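Local coordinates for protein ultraspiracle (Drosophila melanogaster, PDB 1HG4) that acts as a nuclear hormone receptor and transcription factor whose ligand-binding domain, locked in an inactive conformation, holds a phospholipid, at residues S50-V55 / F141-N146; Q133-N138 / R159-L164; A88-L93 / K242-L247. One frame throughout, in Å; residues are numbered along the deposited sequence.

Interaction 1 of 3, residues S50-V55 / F141-N146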
loop_
_atom_site.group_PDB
_atom_site.type_symbol
_atom_site.label_atom_id
_atom_site.label_comp_id
_atom_site.label_asym_id
_atom_site.label_seq_id
_atom_site.Cartn_x
_atom_site.Cartn_y
_atom_site.Cartn_z
ATOM N N SER A 50 -12.373 41.655 -6.979
ATOM C CA SER A 50 -13.473 40.759 -7.326
ATOM C C SER A 50 -13.240 40.134 -8.699
ATOM O O SER A 50 -13.728 39.040 -8.981
ATOM C CB SER A 50 -14.809 41.508 -7.304
ATOM O OG SER A 50 -14.860 42.462 -8.345
ATOM N N ALA A 51 -12.494 40.834 -9.547
ATOM C CA ALA A 51 -12.183 40.316 -10.879
ATOM C C ALA A 51 -11.238 39.123 -10.683
ATOM O O ALA A 51 -11.360 38.102 -11.364
ATOM C CB ALA A 51 -11.514 41.397 -11.736
ATOM N N LEU A 52 -10.303 39.269 -9.740
ATOM C CA LEU A 52 -9.352 38.207 -9.424
ATOM C C LEU A 52 -10.129 37.021 -8.881
ATOM O O LEU A 52 -9.810 35.879 -9.183
ATOM C CB LEU A 52 -8.339 38.677 -8.379
ATOM C CG LEU A 52 -7.401 37.590 -7.837
ATOM C CD1 LEU A 52 -6.586 37.004 -8.970
ATOM C CD2 LEU A 52 -6.476 38.172 -6.788
ATOM N N CYS A 53 -11.160 37.312 -8.090
ATOM C CA CYS A 53 -12.003 36.279 -7.498
ATOM C C CYS A 53 -12.721 35.478 -8.581
ATOM O O CYS A 53 -12.757 34.253 -8.535
ATOM C CB CYS A 53 -13.038 36.904 -6.547
ATOM S SG CYS A 53 -12.425 37.521 -4.940
ATOM N N GLN A 54 -13.287 36.164 -9.563
ATOM C CA GLN A 54 -13.994 35.475 -10.638
ATOM C C GLN A 54 -13.077 34.536 -11.419
ATOM O O GLN A 54 -13.489 33.444 -11.807
ATOM C CB GLN A 54 -14.637 36.487 -11.592
ATOM C CG GLN A 54 -15.887 35.944 -12.282
ATOM C CD GLN A 54 -16.572 36.969 -13.180
ATOM O OE1 GLN A 54 -16.740 38.139 -12.806
ATOM N NE2 GLN A 54 -16.986 36.526 -14.369
ATOM N N VAL A 55 -11.840 34.966 -11.656
ATOM C CA VAL A 55 -10.868 34.139 -12.365
ATOM C C VAL A 55 -10.602 32.842 -11.590
ATOM O O VAL A 55 -10.711 31.743 -12.137
ATOM C CB VAL A 55 -9.530 34.885 -12.553
ATOM C CG1 VAL A 55 -8.427 33.901 -12.933
ATOM C CG2 VAL A 55 -9.671 35.943 -13.645
ATOM N N PHE A 141 -4.573 37.530 -18.557
ATOM C CA PHE A 141 -4.878 38.189 -17.290
ATOM C C PHE A 141 -3.576 38.097 -16.506
ATOM O O PHE A 141 -3.096 37.000 -16.241
ATOM C CB PHE A 141 -5.998 37.456 -16.541
ATOM C CG PHE A 141 -6.500 38.204 -15.335
ATOM C CD1 PHE A 141 -7.478 39.189 -15.466
ATOM C CD2 PHE A 141 -5.968 37.955 -14.072
ATOM C CE1 PHE A 141 -7.920 39.911 -14.364
ATOM C CE2 PHE A 141 -6.402 38.675 -12.957
ATOM C CZ PHE A 141 -7.379 39.653 -13.102
ATOM N N SER A 142 -2.994 39.236 -16.144
ATOM C CA SER A 142 -1.718 39.206 -15.446
ATOM C C SER A 142 -1.464 40.438 -14.613
ATOM O O SER A 142 -2.106 41.464 -14.801
ATOM C CB SER A 142 -0.593 39.062 -16.462
ATOM O OG SER A 142 -0.733 40.047 -17.473
ATOM N N TYR A 143 -0.501 40.332 -13.702
ATOM C CA TYR A 143 -0.162 41.444 -12.840
ATOM C C TYR A 143 1.287 41.863 -12.962
ATOM O O TYR A 143 2.180 41.030 -13.107
ATOM C CB TYR A 143 -0.426 41.092 -11.374
ATOM C CG TYR A 143 -1.876 40.882 -11.051
ATOM C CD1 TYR A 143 -2.802 41.915 -11.203
ATOM C CD2 TYR A 143 -2.333 39.646 -10.622
ATOM C CE1 TYR A 143 -4.155 41.714 -10.938
ATOM C CE2 TYR A 143 -3.677 39.432 -10.351
ATOM C CZ TYR A 143 -4.587 40.469 -10.516
ATOM O OH TYR A 143 -5.927 40.233 -10.301
ATOM N N HIS A 144 1.517 43.167 -12.917
ATOM C CA HIS A 144 2.873 43.675 -12.935
ATOM C C HIS A 144 3.274 43.777 -11.460
ATOM O O HIS A 144 2.406 43.817 -10.579
ATOM C CB HIS A 144 2.913 45.008 -13.668
ATOM C CG HIS A 144 2.744 44.852 -15.143
ATOM N ND1 HIS A 144 3.713 44.281 -15.941
ATOM C CD2 HIS A 144 1.681 45.092 -15.951
ATOM C CE1 HIS A 144 3.255 44.171 -17.173
ATOM N NE2 HIS A 144 2.022 44.653 -17.207
ATOM N N ARG A 145 4.571 43.802 -11.184
ATOM C CA ARG A 145 5.029 43.817 -9.802
ATOM C C ARG A 145 4.604 45.024 -8.989
ATOM O O ARG A 145 4.496 44.932 -7.766
ATOM C CB ARG A 145 6.545 43.663 -9.744
ATOM C CG ARG A 145 7.054 43.239 -8.379
ATOM C CD ARG A 145 8.531 42.911 -8.428
ATOM N NE ARG A 145 9.056 42.548 -7.118
ATOM C CZ ARG A 145 9.628 43.401 -6.275
ATOM N NH1 ARG A 145 9.755 44.680 -6.601
ATOM N NH2 ARG A 145 10.084 42.971 -5.107
ATOM N N ASN A 146 4.355 46.144 -9.666
ATOM C CA ASN A 146 3.933 47.364 -8.985
ATOM C C ASN A 146 2.575 47.167 -8.324
ATOM O O ASN A 146 2.323 47.714 -7.247
ATOM C CB ASN A 146 3.889 48.552 -9.965
ATOM C CG ASN A 146 3.298 48.186 -11.329
ATOM O OD1 ASN A 146 2.270 47.522 -11.419
ATOM N ND2 ASN A 146 3.944 48.639 -12.395
#

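Interaction 2 of 3, residues Q133-N138 / R159-L164. With LPP (2-(hexadecanoyloxy)-1-[(phosphonooxy)methyl]ethyl hexadecanoate), chain G.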
loop_
_atom_site.group_PDB
_atom_site.type_symbol
_atom_site.label_atom_id
_atom_site.label_comp_id
_atom_site.label_asym_id
_atom_site.label_seq_id
_atom_site.Cartn_x
_atom_site.Cartn_y
_atom_site.Cartn_z
ATOM N N GLN A 133 8.918 40.597 -13.509
ATOM C CA GLN A 133 7.952 41.658 -13.273
ATOM C C GLN A 133 6.496 41.309 -13.579
ATOM O O GLN A 133 5.594 42.093 -13.283
ATOM C CB GLN A 133 8.358 42.888 -14.096
ATOM N N GLN A 134 6.266 40.142 -14.171
ATOM C CA GLN A 134 4.914 39.733 -14.521
ATOM C C GLN A 134 4.508 38.342 -14.061
ATOM O O GLN A 134 5.247 37.380 -14.230
ATOM C CB GLN A 134 4.713 39.799 -16.029
ATOM C CG GLN A 134 4.386 41.157 -16.575
ATOM C CD GLN A 134 3.591 41.048 -17.862
ATOM O OE1 GLN A 134 2.374 40.846 -17.846
ATOM N NE2 GLN A 134 4.276 41.156 -18.980
ATOM N N LEU A 135 3.305 38.246 -13.500
ATOM C CA LEU A 135 2.767 36.983 -13.023
ATOM C C LEU A 135 1.458 36.752 -13.762
ATOM O O LEU A 135 0.530 37.550 -13.648
ATOM C CB LEU A 135 2.517 37.057 -11.513
ATOM C CG LEU A 135 2.120 35.793 -10.753
ATOM C CD1 LEU A 135 3.213 34.758 -10.873
ATOM C CD2 LEU A 135 1.921 36.126 -9.292
ATOM N N PHE A 136 1.391 35.668 -14.528
ATOM C CA PHE A 136 0.188 35.339 -15.288
ATOM C C PHE A 136 -0.709 34.317 -14.595
ATOM O O PHE A 136 -0.228 33.349 -14.011
ATOM C CB PHE A 136 0.546 34.784 -16.669
ATOM C CG PHE A 136 1.087 35.806 -17.625
ATOM C CD1 PHE A 136 2.365 36.317 -17.470
ATOM C CD2 PHE A 136 0.313 36.247 -18.691
ATOM C CE1 PHE A 136 2.863 37.258 -18.364
ATOM C CE2 PHE A 136 0.800 37.188 -19.590
ATOM C CZ PHE A 136 2.076 37.694 -19.428
ATOM N N LEU A 137 -2.017 34.538 -14.677
ATOM C CA LEU A 137 -2.994 33.627 -14.102
ATOM C C LEU A 137 -3.599 32.840 -15.254
ATOM O O LEU A 137 -4.072 31.715 -15.083
ATOM C CB LEU A 137 -4.098 34.398 -13.369
ATOM C CG LEU A 137 -3.861 34.773 -11.903
ATOM C CD1 LEU A 137 -2.714 35.749 -11.780
ATOM C CD2 LEU A 137 -5.127 35.366 -11.334
ATOM N N ASN A 138 -3.567 33.462 -16.430
ATOM C CA ASN A 138 -4.099 32.914 -17.681
ATOM C C ASN A 138 -3.106 33.337 -18.738
ATOM O O ASN A 138 -1.967 33.674 -18.432
ATOM C CB ASN A 138 -5.412 33.599 -18.059
ATOM C CG ASN A 138 -6.584 33.117 -17.256
ATOM O OD1 ASN A 138 -7.618 33.780 -17.204
ATOM N ND2 ASN A 138 -6.447 31.946 -16.642
ATOM N N ARG A 159 8.486 34.994 -4.750
ATOM C CA ARG A 159 8.916 33.612 -4.649
ATOM C C ARG A 159 8.213 32.683 -5.625
ATOM O O ARG A 159 8.752 31.654 -5.988
ATOM C CB ARG A 159 8.855 33.098 -3.200
ATOM C CG ARG A 159 7.721 33.563 -2.339
ATOM C CD ARG A 159 8.046 33.246 -0.861
ATOM N NE ARG A 159 8.666 31.927 -0.693
ATOM C CZ ARG A 159 8.166 30.938 0.048
ATOM N NH1 ARG A 159 7.024 31.097 0.712
ATOM N NH2 ARG A 159 8.801 29.772 0.116
ATOM N N ILE A 160 7.029 33.059 -6.086
ATOM C CA ILE A 160 6.348 32.223 -7.065
ATOM C C ILE A 160 7.163 32.237 -8.346
ATOM O O ILE A 160 7.335 31.209 -8.985
ATOM C CB ILE A 160 4.932 32.736 -7.410
ATOM C CG1 ILE A 160 3.945 32.333 -6.314
ATOM C CG2 ILE A 160 4.490 32.165 -8.742
ATOM C CD1 ILE A 160 2.515 32.717 -6.603
ATOM N N LEU A 161 7.673 33.405 -8.715
ATOM C CA LEU A 161 8.436 33.526 -9.950
ATOM C C LEU A 161 9.885 33.091 -9.832
ATOM O O LEU A 161 10.446 32.557 -10.782
ATOM C CB LEU A 161 8.363 34.965 -10.473
ATOM C CG LEU A 161 6.951 35.425 -10.841
ATOM C CD1 LEU A 161 6.930 36.907 -11.136
ATOM C CD2 LEU A 161 6.477 34.637 -12.039
ATOM N N SER A 162 10.499 33.313 -8.676
ATOM C CA SER A 162 11.892 32.919 -8.486
ATOM C C SER A 162 12.038 31.432 -8.163
ATOM O O SER A 162 12.867 30.736 -8.753
ATOM C CB SER A 162 12.517 33.738 -7.368
ATOM O OG SER A 162 12.492 35.115 -7.698
ATOM N N GLU A 163 11.218 30.955 -7.229
ATOM C CA GLU A 163 11.259 29.566 -6.792
ATOM C C GLU A 163 10.568 28.541 -7.697
ATOM O O GLU A 163 10.872 27.352 -7.642
ATOM C CB GLU A 163 10.706 29.479 -5.374
ATOM C CG GLU A 163 11.563 30.236 -4.376
ATOM C CD GLU A 163 11.015 30.188 -2.961
ATOM O OE1 GLU A 163 10.695 29.076 -2.484
ATOM O OE2 GLU A 163 10.917 31.264 -2.321
ATOM N N LEU A 164 9.651 28.989 -8.541
ATOM C CA LEU A 164 8.967 28.064 -9.424
ATOM C C LEU A 164 9.217 28.358 -10.899
ATOM O O LEU A 164 9.917 27.593 -11.571
ATOM C CB LEU A 164 7.470 28.074 -9.117
ATOM C CG LEU A 164 7.125 27.664 -7.673
ATOM C CD1 LEU A 164 5.647 27.882 -7.407
ATOM C CD2 LEU A 164 7.514 26.200 -7.427
HETATM P P1 LPP G . -3.777 50.799 0.517
HETATM O O2 LPP G . -2.377 51.195 -0.205
HETATM O O3 LPP G . -4.558 52.207 0.712
HETATM O O4 LPP G . -3.531 49.943 1.997
HETATM O O5 LPP G . -4.662 49.951 -0.570
HETATM C C6 LPP G . -3.946 49.227 -1.546
HETATM C C7 LPP G . -4.828 48.136 -2.143
HETATM C C8 LPP G . -4.369 47.863 -3.580
HETATM O O9 LPP G . -4.660 46.954 -1.377
HETATM O O27 LPP G . -5.001 46.717 -4.089
HETATM C C11 LPP G . -5.845 46.384 -0.974
HETATM O O10 LPP G . -6.927 46.958 -0.869
HETATM C C12 LPP G . -5.618 44.912 -0.660
HETATM C C13 LPP G . -5.986 44.088 -1.889
HETATM C C14 LPP G . -6.402 42.688 -1.478
HETATM C C15 LPP G . -5.351 41.710 -1.956
HETATM C C16 LPP G . -6.018 40.433 -2.428
HETATM C C17 LPP G . -5.002 39.616 -3.208
HETATM C C18 LPP G . -5.172 38.148 -2.865
HETATM C C19 LPP G . -3.917 37.656 -2.161
HETATM C C20 LPP G . -3.184 36.679 -3.072
HETATM C C21 LPP G . -3.011 35.333 -2.368
HETATM C C22 LPP G . -4.273 34.489 -2.529
HETATM C C23 LPP G . -4.113 33.513 -3.680
HETATM C C24 LPP G . -5.479 32.914 -3.988
HETATM C C25 LPP G . -5.362 31.880 -5.101
HETATM C C26 LPP G . -5.357 30.474 -4.514
HETATM C C29 LPP G . -4.715 46.535 -5.399
HETATM O O28 LPP G . -3.839 47.105 -6.035
HETATM C C30 LPP G . -5.684 45.493 -5.956
HETATM C C31 LPP G . -5.034 44.721 -7.108
HETATM C C32 LPP G . -4.796 43.267 -6.706
HETATM C C33 LPP G . -3.311 42.929 -6.864
HETATM C C34 LPP G . -3.078 41.466 -6.517
HETATM C C35 LPP G . -1.645 41.075 -6.861
HETATM C C36 LPP G . -1.583 39.594 -7.199
HETATM C C37 LPP G . -0.887 38.836 -6.073
HETATM C C38 LPP G . -0.078 37.671 -6.641
HETATM C C39 LPP G . -0.735 36.348 -6.262
HETATM C C40 LPP G . -1.505 35.811 -7.460
HETATM C C41 LPP G . -1.757 34.328 -7.298
HETATM C C42 LPP G . -3.106 34.008 -7.914
HETATM C C43 LPP G . -3.208 32.512 -8.181
HETATM C C44 LPP G . -4.470 32.217 -8.995
#

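Interaction 3 of 3, residues A88-L93 / K242-L247. With LPP (2-(hexadecanoyloxy)-1-[(phosphonooxy)methyl]ethyl hexadecanoate), chain G.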
loop_
_atom_site.group_PDB
_atom_site.type_symbol
_atom_site.label_atom_id
_atom_site.label_comp_id
_atom_site.label_asym_id
_atom_site.label_seq_id
_atom_site.Cartn_x
_atom_site.Cartn_y
_atom_site.Cartn_z
ATOM N N ALA A 88 -5.300 19.812 -2.278
ATOM C CA ALA A 88 -4.461 20.211 -3.407
ATOM C C ALA A 88 -4.855 21.441 -4.237
ATOM O O ALA A 88 -4.019 21.930 -5.003
ATOM C CB ALA A 88 -4.266 18.996 -4.357
ATOM N N TRP A 89 -6.077 21.959 -4.094
ATOM C CA TRP A 89 -6.501 23.096 -4.931
ATOM C C TRP A 89 -5.540 24.278 -5.089
ATOM O O TRP A 89 -5.224 24.657 -6.225
ATOM C CB TRP A 89 -7.892 23.605 -4.522
ATOM C CG TRP A 89 -7.991 24.515 -3.331
ATOM C CD1 TRP A 89 -8.100 24.149 -2.016
ATOM C CD2 TRP A 89 -8.109 25.946 -3.355
ATOM N NE1 TRP A 89 -8.292 25.259 -1.222
ATOM C CE2 TRP A 89 -8.299 26.376 -2.016
ATOM C CE3 TRP A 89 -8.076 26.905 -4.377
ATOM C CZ2 TRP A 89 -8.452 27.729 -1.672
ATOM C CZ3 TRP A 89 -8.231 28.257 -4.029
ATOM C CH2 TRP A 89 -8.416 28.649 -2.688
ATOM N N ILE A 90 -5.070 24.861 -3.987
ATOM C CA ILE A 90 -4.144 25.987 -4.085
ATOM C C ILE A 90 -2.856 25.608 -4.826
ATOM O O ILE A 90 -2.395 26.369 -5.677
ATOM C CB ILE A 90 -3.777 26.552 -2.686
ATOM C CG1 ILE A 90 -5.035 27.074 -1.999
ATOM C CG2 ILE A 90 -2.773 27.688 -2.817
ATOM C CD1 ILE A 90 -4.801 27.546 -0.596
ATOM N N GLU A 91 -2.285 24.441 -4.524
ATOM C CA GLU A 91 -1.061 24.022 -5.189
ATOM C C GLU A 91 -1.269 23.799 -6.680
ATOM O O GLU A 91 -0.370 24.038 -7.488
ATOM C CB GLU A 91 -0.510 22.742 -4.559
ATOM C CG GLU A 91 -0.046 22.909 -3.125
ATOM C CD GLU A 91 0.513 21.628 -2.552
ATOM O OE1 GLU A 91 1.615 21.205 -2.962
ATOM O OE2 GLU A 91 -0.158 21.031 -1.694
ATOM N N LEU A 92 -2.452 23.327 -7.052
ATOM C CA LEU A 92 -2.745 23.087 -8.460
ATOM C C LEU A 92 -2.862 24.414 -9.185
ATOM O O LEU A 92 -2.335 24.559 -10.291
ATOM C CB LEU A 92 -4.041 22.276 -8.620
ATOM C CG LEU A 92 -3.964 20.809 -8.143
ATOM C CD1 LEU A 92 -5.354 20.172 -8.213
ATOM C CD2 LEU A 92 -2.973 20.011 -8.986
ATOM N N LEU A 93 -3.532 25.390 -8.564
ATOM C CA LEU A 93 -3.676 26.710 -9.192
ATOM C C LEU A 93 -2.324 27.398 -9.347
ATOM O O LEU A 93 -1.997 27.885 -10.428
ATOM C CB LEU A 93 -4.617 27.612 -8.394
ATOM C CG LEU A 93 -6.071 27.147 -8.304
ATOM C CD1 LEU A 93 -6.946 28.270 -7.776
ATOM C CD2 LEU A 93 -6.554 26.729 -9.661
ATOM N N LYS A 242 1.305 29.878 2.318
ATOM C CA LYS A 242 1.287 31.317 2.583
ATOM C C LYS A 242 0.099 31.963 1.855
ATOM O O LYS A 242 -0.540 32.873 2.398
ATOM C CB LYS A 242 2.588 31.977 2.121
ATOM C CG LYS A 242 3.839 31.216 2.517
ATOM C CD LYS A 242 3.946 30.983 4.033
ATOM C CE LYS A 242 4.965 29.882 4.350
ATOM N NZ LYS A 242 6.311 30.222 3.811
ATOM N N CYS A 243 -0.201 31.496 0.638
ATOM C CA CYS A 243 -1.332 32.032 -0.121
ATOM C C CYS A 243 -2.616 31.856 0.670
ATOM O O CYS A 243 -3.444 32.765 0.755
ATOM C CB CYS A 243 -1.490 31.321 -1.468
ATOM S SG CYS A 243 -0.301 31.839 -2.663
ATOM N N GLN A 244 -2.786 30.670 1.234
ATOM C CA GLN A 244 -3.969 30.406 2.019
ATOM C C GLN A 244 -4.057 31.367 3.191
ATOM O O GLN A 244 -5.137 31.871 3.489
ATOM C CB GLN A 244 -3.971 28.974 2.542
ATOM C CG GLN A 244 -5.326 28.571 3.040
ATOM C CD GLN A 244 -5.361 27.143 3.422
ATOM O OE1 GLN A 244 -4.766 26.750 4.421
ATOM N NE2 GLN A 244 -6.045 26.329 2.619
ATOM N N ASP A 245 -2.928 31.608 3.856
ATOM C CA ASP A 245 -2.904 32.536 4.990
ATOM C C ASP A 245 -3.398 33.909 4.555
ATOM O O ASP A 245 -4.198 34.535 5.243
ATOM C CB ASP A 245 -1.496 32.663 5.575
ATOM C CG ASP A 245 -1.132 31.508 6.493
ATOM O OD1 ASP A 245 -2.043 30.888 7.072
ATOM O OD2 ASP A 245 0.080 31.237 6.656
ATOM N N HIS A 246 -2.918 34.374 3.412
ATOM C CA HIS A 246 -3.354 35.659 2.880
ATOM C C HIS A 246 -4.858 35.679 2.637
ATOM O O HIS A 246 -5.526 36.657 2.950
ATOM C CB HIS A 246 -2.631 35.963 1.576
ATOM C CG HIS A 246 -1.271 36.542 1.772
ATOM N ND1 HIS A 246 -1.073 37.805 2.288
ATOM C CD2 HIS A 246 -0.040 36.029 1.551
ATOM C CE1 HIS A 246 0.223 38.044 2.377
ATOM N NE2 HIS A 246 0.872 36.982 1.938
ATOM N N LEU A 247 -5.392 34.597 2.084
ATOM C CA LEU A 247 -6.817 34.530 1.815
ATOM C C LEU A 247 -7.649 34.718 3.080
ATOM O O LEU A 247 -8.684 35.402 3.065
ATOM C CB LEU A 247 -7.177 33.194 1.130
ATOM C CG LEU A 247 -6.935 33.157 -0.388
ATOM C CD1 LEU A 247 -7.430 31.834 -0.994
ATOM C CD2 LEU A 247 -7.672 34.321 -1.028
HETATM P P1 LPP G . -3.777 50.799 0.517
HETATM O O2 LPP G . -2.377 51.195 -0.205
HETATM O O3 LPP G . -4.558 52.207 0.712
HETATM O O4 LPP G . -3.531 49.943 1.997
HETATM O O5 LPP G . -4.662 49.951 -0.570
HETATM C C6 LPP G . -3.946 49.227 -1.546
HETATM C C7 LPP G . -4.828 48.136 -2.143
HETATM C C8 LPP G . -4.369 47.863 -3.580
HETATM O O9 LPP G . -4.660 46.954 -1.377
HETATM O O27 LPP G . -5.001 46.717 -4.089
HETATM C C11 LPP G . -5.845 46.384 -0.974
HETATM O O10 LPP G . -6.927 46.958 -0.869
HETATM C C12 LPP G . -5.618 44.912 -0.660
HETATM C C13 LPP G . -5.986 44.088 -1.889
HETATM C C14 LPP G . -6.402 42.688 -1.478
HETATM C C15 LPP G . -5.351 41.710 -1.956
HETATM C C16 LPP G . -6.018 40.433 -2.428
HETATM C C17 LPP G . -5.002 39.616 -3.208
HETATM C C18 LPP G . -5.172 38.148 -2.865
HETATM C C19 LPP G . -3.917 37.656 -2.161
HETATM C C20 LPP G . -3.184 36.679 -3.072
HETATM C C21 LPP G . -3.011 35.333 -2.368
HETATM C C22 LPP G . -4.273 34.489 -2.529
HETATM C C23 LPP G . -4.113 33.513 -3.680
HETATM C C24 LPP G . -5.479 32.914 -3.988
HETATM C C25 LPP G . -5.362 31.880 -5.101
HETATM C C26 LPP G . -5.357 30.474 -4.514
HETATM C C29 LPP G . -4.715 46.535 -5.399
HETATM O O28 LPP G . -3.839 47.105 -6.035
HETATM C C30 LPP G . -5.684 45.493 -5.956
HETATM C C31 LPP G . -5.034 44.721 -7.108
HETATM C C32 LPP G . -4.796 43.267 -6.706
HETATM C C33 LPP G . -3.311 42.929 -6.864
HETATM C C34 LPP G . -3.078 41.466 -6.517
HETATM C C35 LPP G . -1.645 41.075 -6.861
HETATM C C36 LPP G . -1.583 39.594 -7.199
HETATM C C37 LPP G . -0.887 38.836 -6.073
HETATM C C38 LPP G . -0.078 37.671 -6.641
HETATM C C39 LPP G . -0.735 36.348 -6.262
HETATM C C40 LPP G . -1.505 35.811 -7.460
HETATM C C41 LPP G . -1.757 34.328 -7.298
HETATM C C42 LPP G . -3.106 34.008 -7.914
HETATM C C43 LPP G . -3.208 32.512 -8.181
HETATM C C44 LPP G . -4.470 32.217 -8.995
#

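Interaction 1 of 3, residues S50-V55 / F141-N146
Val55 sets one methyl on the flat of the Phe141 ring. Its CG2 lies 4.1 Å from the ring centroid of Phe141, only 4° off the ring normal. This is a CH-pi contact over the middle of the face. Leu52, one helical turn earlier, reaches the same ring less squarely. Its CD1 comes obliquely to Phe141 CE2, at 4.3 Å. Phe141 reaches the helix because its CG is anti to the backbone N (chi1 -171°), which extends the ring from the chain.

Tyr143 meets Leu52 with its phenol end. The hydroxyl oxygen OH lies 3.5 Å from CB of Leu52. CD1 of Leu52 sits at the ring edge, near the ring plane, 4.0 Å from Tyr143 CE2. Leu52 thus touches both aromatic residues. The contact joins helix 46-68 to the small two-stranded beta sheet of the nuclear receptor ligand-binding domain, an otherwise mainly helical fold. Tyr143 is also part of the lipid pocket and touches the bound phospholipid.

Second-shell groups fix the strand. Backbone hydrogen bonds tie Tyr143 to Leu135 of the neighbouring strand, and Ser142 OG bonds to Gln134 OE1. His144, which ends the strand, is the N-cap residue of helix 145-151. On the helix side, Leu52 also packs on Leu137.

Interaction 2 of 3, residues Q133-N138 / R159-L164
Leu135 points from strand 134-136 into the helical body of the ligand-binding domain and meets Ile160 and Leu161. The strand belongs to the short antiparallel hairpin of this nuclear receptor fold. The axes of strand 134-136 and helical segment 159-164 lie 85° apart and approach to 9.4 Å.

One methyl of Leu135 carries most of the contact. CD1 lies 3.5 Å from Leu161 CD2 and 3.6 Å from Ile160 CG2, so it bridges two successive residues of the helix. The side chains of Leu135 and Ile160 run at about a right angle to each other, while Leu161 meets Leu135 at a slant. Leu135 has CG anti to its backbone nitrogen (chi1 -172°), which carries the branched end out toward the helix. Its second methyl, CD2, serves the lipid instead, 3.7 Å from LPP C38. The leucine is therefore shared between protein core and acyl chain.

Ile160 offers its short branch, CG2, to the strand. Its CG1 lies beside the backbone N (chi1 -79°), which puts CG2 anti to that nitrogen and against Leu135 CD1. Leu161 extends its two methyls beside the strand backbone, where CD1 lies 3.6 Å from the carbonyl O of Gln134. Its CD2 also approaches that oxygen, so the contact is with main chain as well as side chain.

Around this core, Ile160 also packs on Val97 and Ile239, which belong to helices 78-100 and 225-250. Leu137, just beyond the strand, does not touch this helix segment but lines the lipid pocket. Its CG comes within 3.9 Å of LPP C44, the end carbon of one acyl chain.

Interaction 3 of 3, residues A88-L93 / K242-L247
Cys243 meets Ile90 where helix 225-250 crosses helix 78-100 in the helical sandwich of the nuclear receptor ligand-binding domain. The short axes approach to 10.6 Å, with 110° between their directions. Cys243 uses its CB, 4.1 Å from Ile90 CG2. Its backbone O lies 3.8 Å from LPP C22.

Gln244 follows at the edge of the contact. Its aliphatic CB lies 3.5 Å from Ile90 CD1, and its amide NE2 also lies near that methyl. CG of Gln244 is anti to its backbone N (chi1 -165°), which lays the extended chain across Ile90 CD1. The two side chains cross at about a right angle. Further along, His246 brings its CB near an acyl chain of the lipid.

Leu247 then packs against the same acyl chain, with CG 3.7 Å from LPP C22, and also reaches Trp89. Leu247 and Trp89 approach from opposite directions. Trp89 is packed within its own helix too, since CG1 of Ile90 lies over one face of its ring. The indole also touches Leu60 and Met63 of helix 46-68. Two atoms of its six-membered ring meet the partners obliquely: CH2 lies 3.7 Å from Leu247 CD1, and CZ3 lies 3.7 Å from the terminal acyl carbon LPP C26.

In the fold
The three contacts border one lipid pocket, and each supplies at least one residue that lines it. Interactions 1 and 2 lie about 12 Å apart between centres and share the two-stranded sheet, since strands 134-136 and 142-144 are neighbours. They touch directly, and their segments alternate along the chain. Interaction 3 lies nearer the centre of the chain, its centre about 15 Å and about 14 Å from those of interactions 1 and 2. Both segments of interaction 2 fall between those of interaction 3 in sequence. Arg159 and Lys242 bring like charges close where these two contacts meet. The contacts tie helices 46-68, 78-100 and 225-250 and the sheet around the pocket, with helix 154-171 packed against strand 134-136.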